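Long-range contacts in Succinylglutamatedesuccinylase/aspartoacylase (Rhodobacter sphaeroides 2.4.1, PDB 3CDX), which probably hydrolyses carbon-nitrogen bonds other than peptide bonds in linear amides at a metal site, and binds calcium: residues S9-C13 with M129-F133; R28-S32 with F126-L130. One frame throughout, in Å; residues are numbered along the deposited sequence.

Contact 1: S9-C13 with M129-F133; sequences SRIAC and MLAHF
Ile11 reaches from the N-terminal segment 9-13 into the flank of helix 126-138, and its two branches divide between Phe133 and the Met129 side chain, with some partners shared. CB lies beside the Phe133 ring, nearest CD1. From there CG2 turns over the ring and sits almost on its normal, 3.9 Å from the ring centroid and only 8° off, a CH-pi contact. The other branch keeps CG1 anti to the carbonyl carbon (chi1 -52°), which takes it away from the ring to Met129, where Ile11 CG1 is 3.8 Å from Met129 CG. At the tip, Ile11 CD1 rests on the helix backbone, 3.8 Å from Leu130 CA, and lies 3.7 Å from Phe133 CB; it also touches Leu130 CD1. Phe133 is thus touched on a ring face and at its CB by one side chain.

No direct hydrogen bond joins the segments; a water does. It donates to the backbone Met129 O at 2.6 Å, lies 2.8 Å from Ser9 OG, and meets His132 ND1 at 2.8 Å in the plane of the imidazole. Ser9 OG also accepts from Ile11 N at 3.0 Å, an ST turn that ties the hydroxyl to the residue doing the packing. Arg10 crosses the Met129 side chain at about a right angle, its guanidinium near the sulfur.

A backbone bond between Ala12 and Arg28 ties the segment to strand 21-30. The result is an irregular N-terminal segment that packs against both that strand and helix 126-138, the latter a helix of the succinylglutamate desuccinylase/aspartoacylase catalytic domain.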
loop_
_atom_site.group_PDB
_atom_site.type_symbol
_atom_site.label_atom_id
_atom_site.label_comp_id
_atom_site.label_asym_id
_atom_site.label_seq_id
_atom_site.Cartn_x
_atom_site.Cartn_y
_atom_site.Cartn_z
ATOM N N SER A 9 28.610 -13.546 7.863
ATOM C CA SER A 9 27.722 -12.777 6.877
ATOM C C SER A 9 27.314 -13.486 5.577
ATOM O O SER A 9 28.136 -14.064 4.870
ATOM C CB SER A 9 28.296 -11.382 6.522
ATOM O OG SER A 9 27.305 -10.590 5.862
ATOM N N ARG A 10 26.036 -13.368 5.245
ATOM C CA ARG A 10 25.518 -13.800 3.942
ATOM C C ARG A 10 25.893 -12.787 2.835
ATOM O O ARG A 10 25.818 -13.107 1.638
ATOM C CB ARG A 10 24.000 -13.936 4.004
ATOM C CG ARG A 10 23.450 -14.869 5.116
ATOM C CD ARG A 10 21.904 -14.872 5.111
ATOM N NE ARG A 10 21.427 -15.298 3.773
ATOM C CZ ARG A 10 20.336 -14.833 3.154
ATOM N NH1 ARG A 10 19.540 -13.930 3.746
ATOM N NH2 ARG A 10 20.044 -15.275 1.937
ATOM N N ILE A 11 26.264 -11.568 3.227
ATOM C CA ILE A 11 26.719 -10.555 2.276
ATOM C C ILE A 11 28.117 -10.933 1.795
ATOM O O ILE A 11 29.026 -11.050 2.592
ATOM C CB ILE A 11 26.717 -9.118 2.883
ATOM C CG1 ILE A 11 25.353 -8.821 3.505
ATOM C CG2 ILE A 11 27.142 -8.074 1.813
ATOM C CD1 ILE A 11 25.026 -7.344 3.700
ATOM N N ALA A 12 28.279 -11.135 0.494
ATOM C CA ALA A 12 29.525 -11.652 -0.043
ATOM C C ALA A 12 30.370 -10.504 -0.569
ATOM O O ALA A 12 29.844 -9.592 -1.203
ATOM C CB ALA A 12 29.233 -12.657 -1.179
ATOM N N CYS A 13 31.671 -10.556 -0.325
ATOM C CA CYS A 13 32.591 -9.591 -0.903
ATOM C C CYS A 13 33.873 -10.321 -1.235
ATOM O O CYS A 13 34.384 -11.091 -0.421
ATOM C CB CYS A 13 32.866 -8.437 0.068
ATOM S SG CYS A 13 33.761 -7.047 -0.610
ATOM N N MET A 129 20.797 -7.466 8.524
ATOM C CA MET A 129 21.920 -8.228 7.950
ATOM C C MET A 129 23.011 -7.281 7.398
ATOM O O MET A 129 24.233 -7.514 7.521
ATOM C CB MET A 129 21.350 -9.157 6.846
ATOM C CG MET A 129 22.341 -9.565 5.753
ATOM S SD MET A 129 21.661 -10.492 4.323
ATOM C CE MET A 129 21.471 -9.040 3.211
ATOM N N LEU A 130 22.559 -6.191 6.802
ATOM C CA LEU A 130 23.476 -5.159 6.342
ATOM C C LEU A 130 24.158 -4.450 7.527
ATOM O O LEU A 130 25.339 -4.178 7.477
ATOM C CB LEU A 130 22.757 -4.154 5.396
ATOM C CG LEU A 130 23.614 -3.002 4.866
ATOM C CD1 LEU A 130 24.894 -3.577 4.109
ATOM C CD2 LEU A 130 22.747 -2.103 3.966
ATOM N N ALA A 131 23.425 -4.147 8.588
ATOM C CA ALA A 131 24.048 -3.528 9.744
ATOM C C ALA A 131 25.120 -4.477 10.303
ATOM O O ALA A 131 26.198 -4.038 10.652
ATOM C CB ALA A 131 23.020 -3.195 10.796
ATOM N N HIS A 132 24.824 -5.785 10.379
ATOM C CA HIS A 132 25.815 -6.748 10.885
ATOM C C HIS A 132 27.103 -6.800 10.039
ATOM O O HIS A 132 28.229 -6.772 10.575
ATOM C CB HIS A 132 25.209 -8.147 11.044
ATOM C CG HIS A 132 26.233 -9.218 11.296
ATOM N ND1 HIS A 132 26.763 -9.992 10.280
ATOM C CD2 HIS A 132 26.828 -9.638 12.445
ATOM C CE1 HIS A 132 27.650 -10.833 10.792
ATOM N NE2 HIS A 132 27.708 -10.640 12.102
ATOM N N PHE A 133 26.955 -6.843 8.718
ATOM C CA PHE A 133 28.117 -6.845 7.804
ATOM C C PHE A 133 28.985 -5.621 8.041
ATOM O O PHE A 133 30.193 -5.719 8.057
ATOM C CB PHE A 133 27.640 -6.896 6.339
ATOM C CG PHE A 133 28.757 -6.736 5.290
ATOM C CD1 PHE A 133 29.583 -7.816 4.947
ATOM C CD2 PHE A 133 28.958 -5.518 4.651
ATOM C CE1 PHE A 133 30.592 -7.682 4.004
ATOM C CE2 PHE A 133 29.988 -5.367 3.687
ATOM C CZ PHE A 133 30.804 -6.462 3.366
HETATM O O HOH W 1 25.476 -9.834 7.820
#

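Contact 2: R28-S32 with F126-L130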
loop_
_atom_site.group_PDB
_atom_site.type_symbol
_atom_site.label_atom_id
_atom_site.label_comp_id
_atom_site.label_asym_id
_atom_site.label_seq_id
_atom_site.Cartn_x
_atom_site.Cartn_y
_atom_site.Cartn_z
ATOM N N ARG A 28 27.917 -8.076 -2.369
ATOM C CA ARG A 28 26.656 -8.556 -2.922
ATOM C C ARG A 28 25.744 -8.997 -1.796
ATOM O O ARG A 28 25.980 -10.048 -1.161
ATOM C CB ARG A 28 26.915 -9.720 -3.892
ATOM C CG ARG A 28 27.842 -9.349 -5.026
ATOM C CD ARG A 28 28.210 -10.531 -5.946
ATOM N NE ARG A 28 28.976 -11.635 -5.321
ATOM C CZ ARG A 28 30.293 -11.625 -5.086
ATOM N NH1 ARG A 28 31.028 -10.560 -5.374
ATOM N NH2 ARG A 28 30.879 -12.681 -4.532
ATOM N N ALA A 29 24.731 -8.187 -1.516
ATOM C CA ALA A 29 23.827 -8.472 -0.418
ATOM C C ALA A 29 22.612 -9.200 -0.952
ATOM O O ALA A 29 21.908 -8.654 -1.848
ATOM C CB ALA A 29 23.398 -7.189 0.278
ATOM N N PRO A 30 22.329 -10.406 -0.396
ATOM C CA PRO A 30 21.146 -11.173 -0.867
ATOM C C PRO A 30 19.868 -10.409 -0.569
ATOM O O PRO A 30 19.730 -9.846 0.524
ATOM C CB PRO A 30 21.176 -12.476 -0.041
ATOM C CG PRO A 30 22.472 -12.505 0.681
ATOM C CD PRO A 30 23.012 -11.074 0.735
ATOM N N LEU A 31 18.944 -10.383 -1.538
ATOM C CA LEU A 31 17.662 -9.690 -1.352
ATOM C C LEU A 31 16.530 -10.403 -2.134
ATOM O O LEU A 31 16.347 -10.175 -3.360
ATOM C CB LEU A 31 17.779 -8.214 -1.729
ATOM C CG LEU A 31 16.781 -7.170 -1.165
ATOM C CD1 LEU A 31 17.346 -5.785 -1.335
ATOM C CD2 LEU A 31 15.434 -7.218 -1.845
ATOM N N SER A 32 15.811 -11.264 -1.408
ATOM C CA SER A 32 14.729 -12.096 -1.902
ATOM C C SER A 32 13.487 -11.269 -2.277
ATOM O O SER A 32 12.909 -10.596 -1.420
ATOM C CB SER A 32 14.388 -13.132 -0.822
ATOM O OG SER A 32 13.493 -14.130 -1.295
ATOM N N PHE A 126 16.742 -7.570 5.906
ATOM C CA PHE A 126 17.805 -7.006 5.079
ATOM C C PHE A 126 18.633 -5.964 5.843
ATOM O O PHE A 126 19.856 -6.016 5.840
ATOM C CB PHE A 126 17.237 -6.378 3.816
ATOM C CG PHE A 126 18.319 -5.845 2.894
ATOM C CD1 PHE A 126 18.916 -6.673 1.958
ATOM C CD2 PHE A 126 18.787 -4.544 3.037
ATOM C CE1 PHE A 126 19.933 -6.192 1.149
ATOM C CE2 PHE A 126 19.806 -4.059 2.245
ATOM C CZ PHE A 126 20.378 -4.884 1.295
ATOM N N SER A 127 17.948 -5.034 6.513
ATOM C CA SER A 127 18.614 -3.908 7.151
ATOM C C SER A 127 19.469 -4.407 8.328
ATOM O O SER A 127 20.560 -3.907 8.538
ATOM C CB SER A 127 17.581 -2.865 7.645
ATOM O OG SER A 127 16.856 -2.323 6.569
ATOM N N GLN A 128 18.949 -5.399 9.056
ATOM C CA GLN A 128 19.663 -6.047 10.152
ATOM C C GLN A 128 20.909 -6.792 9.673
ATOM O O GLN A 128 21.948 -6.768 10.347
ATOM C CB GLN A 128 18.746 -7.011 10.933
ATOM C CG GLN A 128 17.503 -6.390 11.623
ATOM C CD GLN A 128 16.661 -7.441 12.350
ATOM O OE1 GLN A 128 16.198 -8.419 11.749
ATOM N NE2 GLN A 128 16.480 -7.249 13.651
ATOM N N MET A 129 20.797 -7.466 8.524
ATOM C CA MET A 129 21.920 -8.228 7.950
ATOM C C MET A 129 23.011 -7.281 7.398
ATOM O O MET A 129 24.233 -7.514 7.521
ATOM C CB MET A 129 21.350 -9.157 6.846
ATOM C CG MET A 129 22.341 -9.565 5.753
ATOM S SD MET A 129 21.661 -10.492 4.323
ATOM C CE MET A 129 21.471 -9.040 3.211
ATOM N N LEU A 130 22.559 -6.191 6.802
ATOM C CA LEU A 130 23.476 -5.159 6.342
ATOM C C LEU A 130 24.158 -4.450 7.527
ATOM O O LEU A 130 25.339 -4.178 7.477
ATOM C CB LEU A 130 22.757 -4.154 5.396
ATOM C CG LEU A 130 23.614 -3.002 4.866
ATOM C CD1 LEU A 130 24.894 -3.577 4.109
ATOM C CD2 LEU A 130 22.747 -2.103 3.966
#
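Strand 28-30 and helix 126-130 run roughly antiparallel, at 142° between their directions, with their axes 9.6 Å apart at closest approach; the nearest CA atoms are those of Ala29 with Leu130 and Leu31 with Phe126. Three consecutive residues of segment 28-32 gather round the Phe126 ring, each from a different direction. Leu31 comes over a face: its CD1 lies 4.0 Å from the ring centroid, 28° off the normal, a CH-pi contact displaced toward the CE1 side. Its CG, anti to the backbone N (chi1 -158°), carries the methyl across to the helix although the CB does not aim there. Pro30 O sits in the ring plane at the edge, 3.6 Å from Phe126 CD1, so the carbonyl meets the rim of the aromatic, where the C-H bonds point. Ala29 CB approaches obliquely, 3.7 Å from Phe126 CE1.

The helix belongs to an alpha/beta catalytic domain, probably of the M14-like zinc-hydrolase kind, and here packs over two antiparallel neighbours, strands 21-30 and 40-50; Val41 of the latter touches Ala29, Leu31 and Phe126 alike. Pro98 of helix 97-102 also packs on Leu31 and Phe126. With only an alanine at the Phe126 position, the Leu31 methyl and Ala29 CB are likely to lose their aromatic partner, opening a gap between strand and helix.

One turn further along the helix, Met129 bends at its last torsion, bringing CE over Pro30. There Met129 CE lies 3.3 Å from Pro30 O and 3.6 Å from Pro30 CD, and the same methyl is 4.0 Å from Ala29 CB. Ser32 OG hydrogen-bonds Asp113 of a second subunit.

In the fold
Contacts 1 and 2 cover overlapping parts of helix 126-138, their centres 7 Å apart, and share Met129 and Leu130. They also meet directly: Ile11 CD1 lies 3.8 Å from Ala29 CB, and Arg10 O packs 3.5 Å from Pro30 CG, so segments 9-13 and 28-32 abut on the side of the helix. Neither contact reaches the metal. The side chain of Leu130 is about 10 Å from that of His63, a calcium ligand, and about 13 Å from the calcium ion, while the side chain of Phe126 is about 12 Å from that of His63. Glu66 and His149 complete the protein ligands of that site.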